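Local coordinates for protein putative acetyltransferase (Nocardia farcinica, PDB 3D9W) that probably transfers the acetyl group of acetyl-CoA to the nitrogen of arylamines, at residues D236-I241 / G282-R287; A56-P61 / L276-T281; D250-T255 / P260-E265; Y81-A86 / H208-S213. All blocks are in the same frame, centred on the assembly; numbering follows the deposited sequence.

Contact 1: residues D236-I241 / G282-R287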
loop_
_atom_site.group_PDB
_atom_site.type_symbol
_atom_site.label_atom_id
_atom_site.label_comp_id
_atom_site.label_asym_id
_atom_site.label_seq_id
_atom_site.Cartn_x
_atom_site.Cartn_y
_atom_site.Cartn_z
ATOM N N ASP A 236 -5.890 14.610 -0.274
ATOM C CA ASP A 236 -7.070 14.206 0.484
ATOM C C ASP A 236 -8.203 15.186 0.172
ATOM O O ASP A 236 -8.486 16.110 0.945
ATOM C CB ASP A 236 -6.731 14.211 1.982
ATOM C CG ASP A 236 -7.845 13.636 2.848
ATOM O OD1 ASP A 236 -8.606 12.763 2.367
ATOM O OD2 ASP A 236 -7.935 14.049 4.028
ATOM N N GLY A 237 -8.846 14.961 -0.971
ATOM C CA GLY A 237 -9.917 15.829 -1.416
ATOM C C GLY A 237 -9.250 16.954 -2.175
ATOM O O GLY A 237 -8.684 16.738 -3.243
ATOM N N LEU A 238 -9.304 18.159 -1.622
ATOM C CA LEU A 238 -8.662 19.300 -2.257
ATOM C C LEU A 238 -7.517 19.790 -1.380
ATOM O O LEU A 238 -7.019 20.899 -1.548
ATOM C CB LEU A 238 -9.667 20.425 -2.482
ATOM C CG LEU A 238 -10.766 20.172 -3.505
ATOM C CD1 LEU A 238 -11.611 21.420 -3.589
ATOM C CD2 LEU A 238 -10.175 19.838 -4.866
ATOM N N THR A 239 -7.101 18.950 -0.438
ATOM C CA THR A 239 -6.006 19.295 0.459
ATOM C C THR A 239 -4.769 18.548 -0.003
ATOM O O THR A 239 -4.760 17.321 -0.055
ATOM C CB THR A 239 -6.334 18.900 1.904
ATOM O OG1 THR A 239 -7.591 19.468 2.270
ATOM C CG2 THR A 239 -5.286 19.415 2.850
ATOM N N LEU A 240 -3.732 19.293 -0.360
ATOM C CA LEU A 240 -2.499 18.678 -0.825
ATOM C C LEU A 240 -1.440 18.758 0.261
ATOM O O LEU A 240 -1.081 19.844 0.726
ATOM C CB LEU A 240 -2.000 19.375 -2.092
ATOM C CG LEU A 240 -0.704 18.838 -2.701
ATOM C CD1 LEU A 240 -0.854 17.372 -3.026
ATOM C CD2 LEU A 240 -0.374 19.618 -3.949
ATOM N N ILE A 241 -0.937 17.602 0.667
ATOM C CA ILE A 241 0.068 17.561 1.709
ATOM C C ILE A 241 1.356 16.938 1.231
ATOM O O ILE A 241 1.353 15.989 0.451
ATOM C CB ILE A 241 -0.395 16.726 2.896
ATOM C CG1 ILE A 241 -1.887 16.948 3.143
ATOM C CG2 ILE A 241 0.434 17.086 4.127
ATOM C CD1 ILE A 241 -2.488 15.979 4.143
ATOM N N GLY A 282 -17.160 16.213 -9.762
ATOM C CA GLY A 282 -17.848 15.199 -8.981
ATOM C C GLY A 282 -18.635 15.736 -7.801
ATOM O O GLY A 282 -18.214 16.690 -7.143
ATOM N N SER A 283 -19.778 15.116 -7.521
ATOM C CA SER A 283 -20.618 15.547 -6.414
ATOM C C SER A 283 -19.853 15.452 -5.111
ATOM O O SER A 283 -20.305 15.966 -4.084
ATOM C CB SER A 283 -21.887 14.691 -6.324
ATOM O OG SER A 283 -21.581 13.320 -6.138
ATOM N N TRP A 284 -18.697 14.792 -5.148
ATOM C CA TRP A 284 -17.877 14.641 -3.944
ATOM C C TRP A 284 -17.404 16.000 -3.414
ATOM O O TRP A 284 -17.345 16.221 -2.199
ATOM C CB TRP A 284 -16.664 13.732 -4.220
ATOM C CG TRP A 284 -15.694 14.244 -5.268
ATOM C CD1 TRP A 284 -15.750 14.038 -6.623
ATOM C CD2 TRP A 284 -14.511 15.024 -5.035
ATOM N NE1 TRP A 284 -14.675 14.635 -7.241
ATOM C CE2 TRP A 284 -13.900 15.247 -6.289
ATOM C CE3 TRP A 284 -13.906 15.556 -3.883
ATOM C CZ2 TRP A 284 -12.711 15.978 -6.425
ATOM C CZ3 TRP A 284 -12.716 16.287 -4.024
ATOM C CH2 TRP A 284 -12.138 16.487 -5.285
ATOM N N LEU A 285 -17.070 16.903 -4.335
ATOM C CA LEU A 285 -16.608 18.243 -3.979
ATOM C C LEU A 285 -17.610 18.967 -3.082
ATOM O O LEU A 285 -17.218 19.750 -2.208
ATOM C CB LEU A 285 -16.384 19.094 -5.230
ATOM C CG LEU A 285 -15.308 18.705 -6.229
ATOM C CD1 LEU A 285 -15.553 19.469 -7.517
ATOM C CD2 LEU A 285 -13.940 19.018 -5.679
ATOM N N GLU A 286 -18.900 18.726 -3.298
ATOM C CA GLU A 286 -19.899 19.397 -2.484
ATOM C C GLU A 286 -19.739 19.059 -1.001
ATOM O O GLU A 286 -20.155 19.827 -0.134
ATOM C CB GLU A 286 -21.302 19.052 -2.984
ATOM C CG GLU A 286 -21.500 19.443 -4.444
ATOM C CD GLU A 286 -20.959 20.846 -4.743
ATOM O OE1 GLU A 286 -21.518 21.830 -4.200
ATOM O OE2 GLU A 286 -19.970 20.970 -5.510
ATOM N N ARG A 287 -19.105 17.920 -0.717
ATOM C CA ARG A 287 -18.865 17.476 0.657
ATOM C C ARG A 287 -17.573 18.133 1.168
ATOM O O ARG A 287 -16.733 17.428 1.778
ATOM C CB ARG A 287 -18.714 15.947 0.699
ATOM C CG ARG A 287 -19.468 15.183 -0.399
ATOM C CD ARG A 287 -20.964 15.492 -0.392
ATOM N NE ARG A 287 -21.519 15.440 0.960
ATOM C CZ ARG A 287 -21.536 14.351 1.725
ATOM N NH1 ARG A 287 -21.029 13.205 1.270
ATOM N NH2 ARG A 287 -22.044 14.417 2.952
#
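Gly237 and Leu238 form the two-residue turn of a beta hairpin that joins strands 232-236 and 239-243, and they meet Trp284 and Leu285 in the last modelled residues of the chain. The turn is closed by Asp236 N bonding to Thr239 O at 2.9 Å, while the return bond from Thr239 N to Asp236 O is weak. Gly237 takes backbone angles (phi 87°, psi -112°) that suit glycine, and the pair lies close to a type II' turn. Residues 283-286 have helical backbone angles, and the CA atoms of Gly237 and Leu285 stand 7.6 Å apart.

Trp284 brings the far rim of its six-membered ring to the hairpin: CZ3 lies 3.9 Å from Gly237 CA, and CH2 lies 3.9 Å from Leu238 CD2, both approaching obliquely to the ring. With chi1 at 62°, CG sits between the backbone N and the carbonyl carbon, and the indole beyond it reaches the turn. Leu285 CD2 lies 3.9 Å from Leu238 CD2, the two side chains crossing at about a right angle. Leu259 of helix 259-265 touches both Leu238 and Trp284, and Pro222 also packs on the indole. The ring is held twice more, NE1 bonding to Leu279 O and one face lying against its own neighbour, with Leu285 CG 3.6 Å above the ring plane.

Contact 2: residues A56-P61 / L276-T281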
loop_
_atom_site.group_PDB
_atom_site.type_symbol
_atom_site.label_atom_id
_atom_site.label_comp_id
_atom_site.label_asym_id
_atom_site.label_seq_id
_atom_site.Cartn_x
_atom_site.Cartn_y
_atom_site.Cartn_z
ATOM N N ALA A 56 -12.758 3.625 -7.816
ATOM C CA ALA A 56 -13.855 3.612 -6.853
ATOM C C ALA A 56 -14.620 4.943 -6.838
ATOM O O ALA A 56 -15.842 4.968 -6.709
ATOM C CB ALA A 56 -13.315 3.296 -5.462
ATOM N N VAL A 57 -13.899 6.047 -6.975
ATOM C CA VAL A 57 -14.538 7.351 -6.970
ATOM C C VAL A 57 -15.285 7.594 -8.265
ATOM O O VAL A 57 -16.224 8.382 -8.312
ATOM C CB VAL A 57 -13.525 8.473 -6.806
ATOM C CG1 VAL A 57 -14.259 9.775 -6.549
ATOM C CG2 VAL A 57 -12.562 8.146 -5.673
ATOM N N LEU A 58 -14.861 6.925 -9.326
ATOM C CA LEU A 58 -15.517 7.096 -10.610
ATOM C C LEU A 58 -16.695 6.137 -10.748
ATOM O O LEU A 58 -17.307 6.048 -11.809
ATOM C CB LEU A 58 -14.510 6.886 -11.739
ATOM C CG LEU A 58 -13.377 7.912 -11.717
ATOM C CD1 LEU A 58 -12.356 7.617 -12.805
ATOM C CD2 LEU A 58 -13.965 9.286 -11.903
ATOM N N GLY A 59 -17.008 5.432 -9.662
ATOM C CA GLY A 59 -18.120 4.496 -9.673
ATOM C C GLY A 59 -17.806 3.164 -10.327
ATOM O O GLY A 59 -18.682 2.313 -10.494
ATOM N N ARG A 60 -16.548 2.980 -10.694
ATOM C CA ARG A 60 -16.132 1.752 -11.335
ATOM C C ARG A 60 -15.569 0.739 -10.334
ATOM O O ARG A 60 -15.179 1.082 -9.216
ATOM C CB ARG A 60 -15.112 2.065 -12.435
ATOM C CG ARG A 60 -15.643 3.056 -13.457
ATOM C CD ARG A 60 -14.808 3.104 -14.723
ATOM N NE ARG A 60 -13.529 3.795 -14.572
ATOM C CZ ARG A 60 -13.280 5.021 -15.025
ATOM N NH1 ARG A 60 -14.224 5.708 -15.655
ATOM N NH2 ARG A 60 -12.073 5.546 -14.876
ATOM N N PRO A 61 -15.550 -0.538 -10.725
ATOM C CA PRO A 61 -15.051 -1.638 -9.900
ATOM C C PRO A 61 -13.528 -1.720 -9.859
ATOM O O PRO A 61 -12.848 -1.249 -10.771
ATOM C CB PRO A 61 -15.666 -2.859 -10.567
ATOM C CG PRO A 61 -15.596 -2.484 -12.016
ATOM C CD PRO A 61 -16.105 -1.050 -11.992
ATOM N N LEU A 276 -11.191 13.111 -15.811
ATOM C CA LEU A 276 -10.747 14.361 -15.185
ATOM C C LEU A 276 -11.995 15.215 -15.067
ATOM O O LEU A 276 -12.336 15.699 -13.982
ATOM C CB LEU A 276 -9.735 15.086 -16.069
ATOM C CG LEU A 276 -8.462 14.322 -16.412
ATOM C CD1 LEU A 276 -7.625 15.122 -17.375
ATOM C CD2 LEU A 276 -7.695 14.050 -15.131
ATOM N N ASP A 277 -12.670 15.402 -16.201
ATOM C CA ASP A 277 -13.909 16.166 -16.234
ATOM C C ASP A 277 -14.810 15.653 -15.101
ATOM O O ASP A 277 -15.268 16.428 -14.258
ATOM C CB ASP A 277 -14.596 15.978 -17.594
ATOM C CG ASP A 277 -14.436 17.189 -18.509
ATOM O OD1 ASP A 277 -13.292 17.670 -18.689
ATOM O OD2 ASP A 277 -15.460 17.660 -19.057
ATOM N N ALA A 278 -15.041 14.341 -15.083
ATOM C CA ALA A 278 -15.867 13.703 -14.055
ATOM C C ALA A 278 -15.324 13.999 -12.661
ATOM O O ALA A 278 -16.080 14.274 -11.731
ATOM C CB ALA A 278 -15.910 12.193 -14.280
ATOM N N LEU A 279 -14.005 13.933 -12.527
ATOM C CA LEU A 279 -13.330 14.191 -11.263
ATOM C C LEU A 279 -13.567 15.650 -10.885
ATOM O O LEU A 279 -14.072 15.964 -9.803
ATOM C CB LEU A 279 -11.829 13.954 -11.439
ATOM C CG LEU A 279 -11.073 13.196 -10.357
ATOM C CD1 LEU A 279 -11.209 13.904 -9.028
ATOM C CD2 LEU A 279 -11.633 11.784 -10.276
ATOM N N THR A 280 -13.181 16.525 -11.810
ATOM C CA THR A 280 -13.280 17.976 -11.683
ATOM C C THR A 280 -14.643 18.511 -11.280
ATOM O O THR A 280 -14.746 19.631 -10.790
ATOM C CB THR A 280 -12.876 18.634 -13.022
ATOM O OG1 THR A 280 -11.451 18.614 -13.144
ATOM C CG2 THR A 280 -13.381 20.069 -13.119
ATOM N N THR A 281 -15.689 17.716 -11.473
ATOM C CA THR A 281 -17.035 18.182 -11.165
ATOM C C THR A 281 -17.838 17.191 -10.352
ATOM O O THR A 281 -19.052 17.309 -10.264
ATOM C CB THR A 281 -17.800 18.438 -12.454
ATOM O OG1 THR A 281 -18.250 17.184 -12.973
ATOM C CG2 THR A 281 -16.883 19.089 -13.502
#
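Leu58 and Leu279 make the close part of this contact, where the end of helix 54-57 meets the last turn of helix 273-280. One methyl of each does the touching: Leu58 CD2 lies 3.8 Å from Leu279 CD2, with the two side chains crossing at about a right angle. The same Leu58 methyl also approaches Ala278 CB at 4.2 Å, so it rests against two successive residues of the opposing helix. Leu58 has CG anti to the carbonyl carbon (chi1 -63°), which carries the branched end from the helix terminus to that surface. Leu279 is buried, and its side chain also packs on Pro222.

The flanks of the leucine pair are looser. Ala278 is exposed, and Val57, although its CB points at helix 273-280, comes no closer than 5.0 Å. Beyond Leu58 the chain turns away in a Schellman motif: Gly59, with positive phi, is the C' residue, Gly59 N bonds to Ala56 O at 3.2 Å, and Arg60 N bonds to Glu55 O. Arg60 then folds back over Leu58, whose CB lies 4.0 Å above the centre of the guanidinium plane. Its salt bridges, NE to Glu55 and NH2 to Asp275, form a separate polar tie between the two helices beside the leucine pair. The contact thus pins a short helix from early in the chain to helix 273-280, whose Thr280 in turn lies beside Pro260 of helix 259-265.

Contact 3: residues D250-T255 / P260-E265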
loop_
_atom_site.group_PDB
_atom_site.type_symbol
_atom_site.label_atom_id
_atom_site.label_comp_id
_atom_site.label_asym_id
_atom_site.label_seq_id
_atom_site.Cartn_x
_atom_site.Cartn_y
_atom_site.Cartn_z
ATOM N N ASP A 250 4.088 20.754 4.751
ATOM C CA ASP A 250 3.372 21.931 4.284
ATOM C C ASP A 250 2.166 21.461 3.491
ATOM O O ASP A 250 2.128 20.331 3.016
ATOM C CB ASP A 250 4.274 22.810 3.422
ATOM C CG ASP A 250 4.767 22.103 2.196
ATOM O OD1 ASP A 250 3.952 21.909 1.267
ATOM O OD2 ASP A 250 5.965 21.732 2.169
ATOM N N ILE A 251 1.170 22.321 3.368
ATOM C CA ILE A 251 -0.029 21.954 2.643
ATOM C C ILE A 251 -0.464 23.030 1.684
ATOM O O ILE A 251 0.082 24.130 1.654
ATOM C CB ILE A 251 -1.194 21.729 3.584
ATOM C CG1 ILE A 251 -1.363 22.981 4.444
ATOM C CG2 ILE A 251 -0.959 20.483 4.436
ATOM C CD1 ILE A 251 -2.778 23.240 4.853
ATOM N N ARG A 252 -1.489 22.707 0.918
ATOM C CA ARG A 252 -2.009 23.632 -0.054
ATOM C C ARG A 252 -3.481 23.314 -0.196
ATOM O O ARG A 252 -3.872 22.144 -0.160
ATOM C CB ARG A 252 -1.280 23.438 -1.393
ATOM C CG ARG A 252 -1.500 24.554 -2.406
ATOM C CD ARG A 252 -0.174 25.038 -3.027
ATOM N NE ARG A 252 0.310 24.161 -4.097
ATOM C CZ ARG A 252 -0.230 24.069 -5.317
ATOM N NH1 ARG A 252 -1.289 24.808 -5.647
ATOM N NH2 ARG A 252 0.293 23.235 -6.212
ATOM N N ALA A 253 -4.289 24.362 -0.316
ATOM C CA ALA A 253 -5.722 24.211 -0.500
ATOM C C ALA A 253 -5.946 24.395 -1.998
ATOM O O ALA A 253 -5.823 25.502 -2.530
ATOM C CB ALA A 253 -6.461 25.262 0.284
ATOM N N LEU A 254 -6.258 23.293 -2.672
ATOM C CA LEU A 254 -6.465 23.294 -4.111
ATOM C C LEU A 254 -7.888 23.566 -4.587
ATOM O O LEU A 254 -8.867 23.450 -3.832
ATOM C CB LEU A 254 -5.998 21.962 -4.685
ATOM C CG LEU A 254 -4.521 21.654 -4.439
ATOM C CD1 LEU A 254 -4.205 20.233 -4.886
ATOM C CD2 LEU A 254 -3.658 22.656 -5.193
ATOM N N THR A 255 -7.974 23.939 -5.860
ATOM C CA THR A 255 -9.237 24.211 -6.523
ATOM C C THR A 255 -9.406 23.057 -7.500
ATOM O O THR A 255 -8.415 22.436 -7.908
ATOM C CB THR A 255 -9.198 25.531 -7.306
ATOM O OG1 THR A 255 -8.383 25.385 -8.474
ATOM C CG2 THR A 255 -8.622 26.627 -6.452
ATOM N N PRO A 260 -6.069 18.266 -12.187
ATOM C CA PRO A 260 -5.388 17.595 -13.304
ATOM C C PRO A 260 -3.868 17.674 -13.291
ATOM O O PRO A 260 -3.186 16.657 -13.392
ATOM C CB PRO A 260 -5.989 18.280 -14.525
ATOM C CG PRO A 260 -7.375 18.507 -14.096
ATOM C CD PRO A 260 -7.203 19.061 -12.695
ATOM N N GLU A 261 -3.345 18.887 -13.157
ATOM C CA GLU A 261 -1.908 19.100 -13.148
ATOM C C GLU A 261 -1.214 18.459 -11.964
ATOM O O GLU A 261 -0.190 17.797 -12.125
ATOM C CB GLU A 261 -1.595 20.592 -13.174
ATOM C CG GLU A 261 -0.138 20.898 -12.952
ATOM C CD GLU A 261 0.298 22.162 -13.634
ATOM O OE1 GLU A 261 0.303 22.195 -14.872
ATOM O OE2 GLU A 261 0.639 23.124 -12.933
ATOM N N VAL A 262 -1.765 18.669 -10.772
ATOM C CA VAL A 262 -1.191 18.104 -9.554
ATOM C C VAL A 262 -1.151 16.587 -9.643
ATOM O O VAL A 262 -0.170 15.962 -9.255
ATOM C CB VAL A 262 -2.014 18.512 -8.313
ATOM C CG1 VAL A 262 -1.656 17.636 -7.133
ATOM C CG2 VAL A 262 -1.748 19.967 -7.978
ATOM N N ILE A 263 -2.224 16.012 -10.176
ATOM C CA ILE A 263 -2.357 14.576 -10.318
ATOM C C ILE A 263 -1.385 13.970 -11.327
ATOM O O ILE A 263 -0.980 12.820 -11.185
ATOM C CB ILE A 263 -3.803 14.228 -10.691
ATOM C CG1 ILE A 263 -4.717 14.566 -9.511
ATOM C CG2 ILE A 263 -3.928 12.753 -11.048
ATOM C CD1 ILE A 263 -6.184 14.440 -9.835
ATOM N N ASN A 264 -1.009 14.743 -12.341
ATOM C CA ASN A 264 -0.071 14.271 -13.354
ATOM C C ASN A 264 1.383 14.429 -12.902
ATOM O O ASN A 264 2.181 13.484 -12.980
ATOM C CB ASN A 264 -0.274 15.041 -14.661
ATOM C CG ASN A 264 0.930 14.947 -15.588
ATOM O OD1 ASN A 264 1.292 13.874 -16.052
ATOM N ND2 ASN A 264 1.555 16.082 -15.856
ATOM N N GLU A 265 1.720 15.621 -12.420
ATOM C CA GLU A 265 3.077 15.901 -11.985
ATOM C C GLU A 265 3.432 15.287 -10.643
ATOM O O GLU A 265 4.496 14.683 -10.493
ATOM C CB GLU A 265 3.304 17.407 -11.914
ATOM C CG GLU A 265 2.759 18.181 -13.098
ATOM C CD GLU A 265 3.240 19.615 -13.125
ATOM O OE1 GLU A 265 3.201 20.286 -12.077
ATOM O OE2 GLU A 265 3.653 20.074 -14.202
#
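Leu254 and Val262 meet because both send a carbon branch anti to the carbonyl carbon: CG of Leu254 (chi1 -60°) and CG2 of Val262, whose other methyl, CG1, stands anti to the backbone N (chi1 164°). The extended second torsion of Leu254 carries CD1 outward, and the side chains reach toward each other tip to tip, with CD1 4.0 Å from Val262 CG2. This is a strand-loop-helix unit: edge strand 249-253 of a four-stranded antiparallel sheet passes through a short loop into helix 259-265, which packs back against the residues at the strand's end.

Two backbone bonds of the helical turn span Val262, Asn264 N to Pro260 O at 3.1 Å and Glu265 N to Glu261 O at 2.9 Å. On the strand side, Arg252 pairs with Leu240 and Leu254 with Leu238, so the sheet pairing runs on past the end of strand 249-253. Leu240, on neighbouring strand 239-243, touches both Leu254 and Val262 and joins them in one apolar cluster; Phe267 packs on Val262 as well. Leu254 and Val262 are buried.

Toward the solvent the same methyl of Val262 serves a second neighbour. Arg252 is exposed and crosses toward the helix, where its guanidinium makes a loose, oblique approach. NH1 makes a long, weak ion pair with Glu258, and Glu261 is not in contact with the charged group. The arginine's end instead lies beside an aliphatic surface, with NH2 4.2 Å from Val262 CG2.

Contact 4: residues Y81-A86 / H208-S213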
loop_
_atom_site.group_PDB
_atom_site.type_symbol
_atom_site.label_atom_id
_atom_site.label_comp_id
_atom_site.label_asym_id
_atom_site.label_seq_id
_atom_site.Cartn_x
_atom_site.Cartn_y
_atom_site.Cartn_z
ATOM N N TYR A 81 -4.626 0.909 -4.524
ATOM C CA TYR A 81 -4.471 0.983 -3.082
ATOM C C TYR A 81 -3.888 -0.317 -2.530
ATOM O O TYR A 81 -3.371 -1.131 -3.292
ATOM C CB TYR A 81 -5.791 1.374 -2.388
ATOM C CG TYR A 81 -7.022 0.634 -2.819
ATOM C CD1 TYR A 81 -7.051 -0.757 -2.833
ATOM C CD2 TYR A 81 -8.185 1.329 -3.164
ATOM C CE1 TYR A 81 -8.200 -1.442 -3.178
ATOM C CE2 TYR A 81 -9.346 0.659 -3.508
ATOM C CZ TYR A 81 -9.348 -0.727 -3.513
ATOM O OH TYR A 81 -10.503 -1.408 -3.842
ATOM N N CYS A 82 -3.966 -0.510 -1.217
ATOM C CA CYS A 82 -3.392 -1.689 -0.577
ATOM C C CYS A 82 -3.534 -3.040 -1.292
ATOM O O CYS A 82 -2.536 -3.659 -1.654
ATOM C CB CYS A 82 -3.918 -1.810 0.854
ATOM S SG CYS A 82 -5.683 -2.213 1.007
ATOM N N TYR A 83 -4.761 -3.502 -1.497
ATOM C CA TYR A 83 -4.979 -4.791 -2.150
ATOM C C TYR A 83 -4.356 -4.889 -3.543
ATOM O O TYR A 83 -3.694 -5.868 -3.871
ATOM C CB TYR A 83 -6.478 -5.085 -2.233
ATOM C CG TYR A 83 -7.153 -5.311 -0.890
ATOM C CD1 TYR A 83 -6.884 -6.451 -0.137
ATOM C CD2 TYR A 83 -8.059 -4.383 -0.376
ATOM C CE1 TYR A 83 -7.500 -6.665 1.094
ATOM C CE2 TYR A 83 -8.680 -4.584 0.853
ATOM C CZ TYR A 83 -8.394 -5.730 1.581
ATOM O OH TYR A 83 -9.003 -5.949 2.789
ATOM N N GLU A 84 -4.579 -3.877 -4.365
ATOM C CA GLU A 84 -4.032 -3.873 -5.709
ATOM C C GLU A 84 -2.517 -3.980 -5.636
ATOM O O GLU A 84 -1.899 -4.796 -6.317
ATOM C CB GLU A 84 -4.434 -2.582 -6.427
ATOM C CG GLU A 84 -5.928 -2.437 -6.663
ATOM C CD GLU A 84 -6.327 -1.028 -7.066
ATOM O OE1 GLU A 84 -6.287 -0.130 -6.203
ATOM O OE2 GLU A 84 -6.678 -0.812 -8.245
ATOM N N ASN A 85 -1.924 -3.150 -4.790
ATOM C CA ASN A 85 -0.481 -3.133 -4.615
ATOM C C ASN A 85 0.082 -4.427 -4.047
ATOM O O ASN A 85 1.040 -4.978 -4.584
ATOM C CB ASN A 85 -0.079 -1.968 -3.718
ATOM C CG ASN A 85 0.402 -0.775 -4.502
ATOM O OD1 ASN A 85 1.345 -0.873 -5.273
ATOM N ND2 ASN A 85 -0.238 0.360 -4.305
ATOM N N ALA A 86 -0.505 -4.916 -2.963
ATOM C CA ALA A 86 -0.018 -6.140 -2.344
ATOM C C ALA A 86 -0.183 -7.349 -3.256
ATOM O O ALA A 86 0.687 -8.223 -3.306
ATOM C CB ALA A 86 -0.733 -6.373 -1.013
ATOM N N HIS A 208 -13.740 -5.900 -1.905
ATOM C CA HIS A 208 -15.110 -5.606 -2.308
ATOM C C HIS A 208 -15.761 -4.631 -1.331
ATOM O O HIS A 208 -16.676 -3.902 -1.689
ATOM C CB HIS A 208 -15.961 -6.870 -2.360
ATOM C CG HIS A 208 -17.402 -6.596 -2.650
ATOM N ND1 HIS A 208 -17.854 -6.251 -3.906
ATOM C CD2 HIS A 208 -18.478 -6.533 -1.832
ATOM C CE1 HIS A 208 -19.146 -5.987 -3.851
ATOM N NE2 HIS A 208 -19.550 -6.149 -2.603
ATOM N N PHE A 209 -15.289 -4.638 -0.091
ATOM C CA PHE A 209 -15.815 -3.747 0.931
ATOM C C PHE A 209 -15.219 -2.354 0.766
ATOM O O PHE A 209 -15.940 -1.373 0.601
ATOM C CB PHE A 209 -15.482 -4.297 2.330
ATOM C CG PHE A 209 -15.894 -3.388 3.450
ATOM C CD1 PHE A 209 -15.048 -2.370 3.891
ATOM C CD2 PHE A 209 -17.155 -3.507 4.027
ATOM C CE1 PHE A 209 -15.459 -1.473 4.889
ATOM C CE2 PHE A 209 -17.579 -2.619 5.024
ATOM C CZ PHE A 209 -16.730 -1.597 5.458
ATOM N N VAL A 210 -13.897 -2.275 0.823
ATOM C CA VAL A 210 -13.191 -1.010 0.694
ATOM C C VAL A 210 -13.610 -0.206 -0.520
ATOM O O VAL A 210 -13.755 1.019 -0.450
ATOM C CB VAL A 210 -11.670 -1.237 0.592
ATOM C CG1 VAL A 210 -11.005 -0.025 -0.027
ATOM C CG2 VAL A 210 -11.090 -1.501 1.967
ATOM N N SER A 211 -13.807 -0.907 -1.630
ATOM C CA SER A 211 -14.152 -0.262 -2.888
ATOM C C SER A 211 -15.631 -0.040 -3.185
ATOM O O SER A 211 -15.984 0.925 -3.867
ATOM C CB SER A 211 -13.544 -1.050 -4.041
ATOM O OG SER A 211 -14.133 -2.335 -4.105
ATOM N N THR A 212 -16.504 -0.906 -2.684
ATOM C CA THR A 212 -17.914 -0.740 -2.999
ATOM C C THR A 212 -18.843 -0.481 -1.840
ATOM O O THR A 212 -20.055 -0.495 -2.019
ATOM C CB THR A 212 -18.452 -1.953 -3.775
ATOM O OG1 THR A 212 -18.594 -3.063 -2.888
ATOM C CG2 THR A 212 -17.505 -2.329 -4.891
ATOM N N SER A 213 -18.307 -0.236 -0.652
ATOM C CA SER A 213 -19.187 0.014 0.485
ATOM C C SER A 213 -19.375 1.485 0.814
ATOM O O SER A 213 -18.441 2.293 0.693
ATOM C CB SER A 213 -18.681 -0.686 1.745
ATOM O OG SER A 213 -19.478 -0.302 2.870
#
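The hydroxyl of Tyr81 reaches across to helix 200-212, lying beside Ser211 CB and bonding to Asn207 OD1. Asn207 also takes a bond at its backbone oxygen from Ser211 OG, so one residue, a turn back along that helix, satisfies the polar ends of both touching side chains. Tyr81 occupies the N-cap position of helix 82-95, and its chi1 of 47° swings the ring out toward the second helix.

Val210 fills the space between the two tyrosines, one methyl to each. CG1 lies over a face of the Tyr81 ring in a CH-pi contact, 4.2 Å from the ring centroid and 25° off the normal. CG2 comes instead to the edge of the Tyr83 ring, near its plane and 4.1 Å from CE2. The two rings are therefore met differently, by face and by edge. Phe218 meets the Tyr81 ring with planes at about 35°, and Phe203 packs T-shaped on Tyr83.

Between the tyrosines in sequence is Cys82, which probably corresponds to the active-site cysteine of arylamine N-acetyltransferases; its side chain touches His119 on strand 117-125. All four residues that touch here are buried. The chemistry implies an apolar valine wedge between two aromatic rings, with the hydroxyls of Tyr81 and Ser211 both bonded to Asn207; it joins the first turn of helix 82-95, which carries Cys82, to helix 200-212, and probably helps to position it.

How the contacts relate
Contacts 1, 2 and 3 form one connected region. Contact 3 lies 11 Å from contact 1 between centres and shares its sheet, strands 239-243 and 249-253 being neighbours. Contacts 1 and 2 lie 12 Å apart, joined where Leu285 CD1 packs 3.4 Å from Thr280 O. Contacts 2 and 3, 17 Å apart, touch where Thr280 OG1 lies 4.2 Å from Pro260 CG. Contact 4 is nearest the chain's centre and holds Cys82, the probable active-site cysteine. Contact 2 links it to the rest: their centres are 16 Å apart, and Ala56 CB touches Ser211 O at 3.9 Å. Contacts 1 and 3 stand farther off, their centres 20 and 24 Å from contact 4, without touching it.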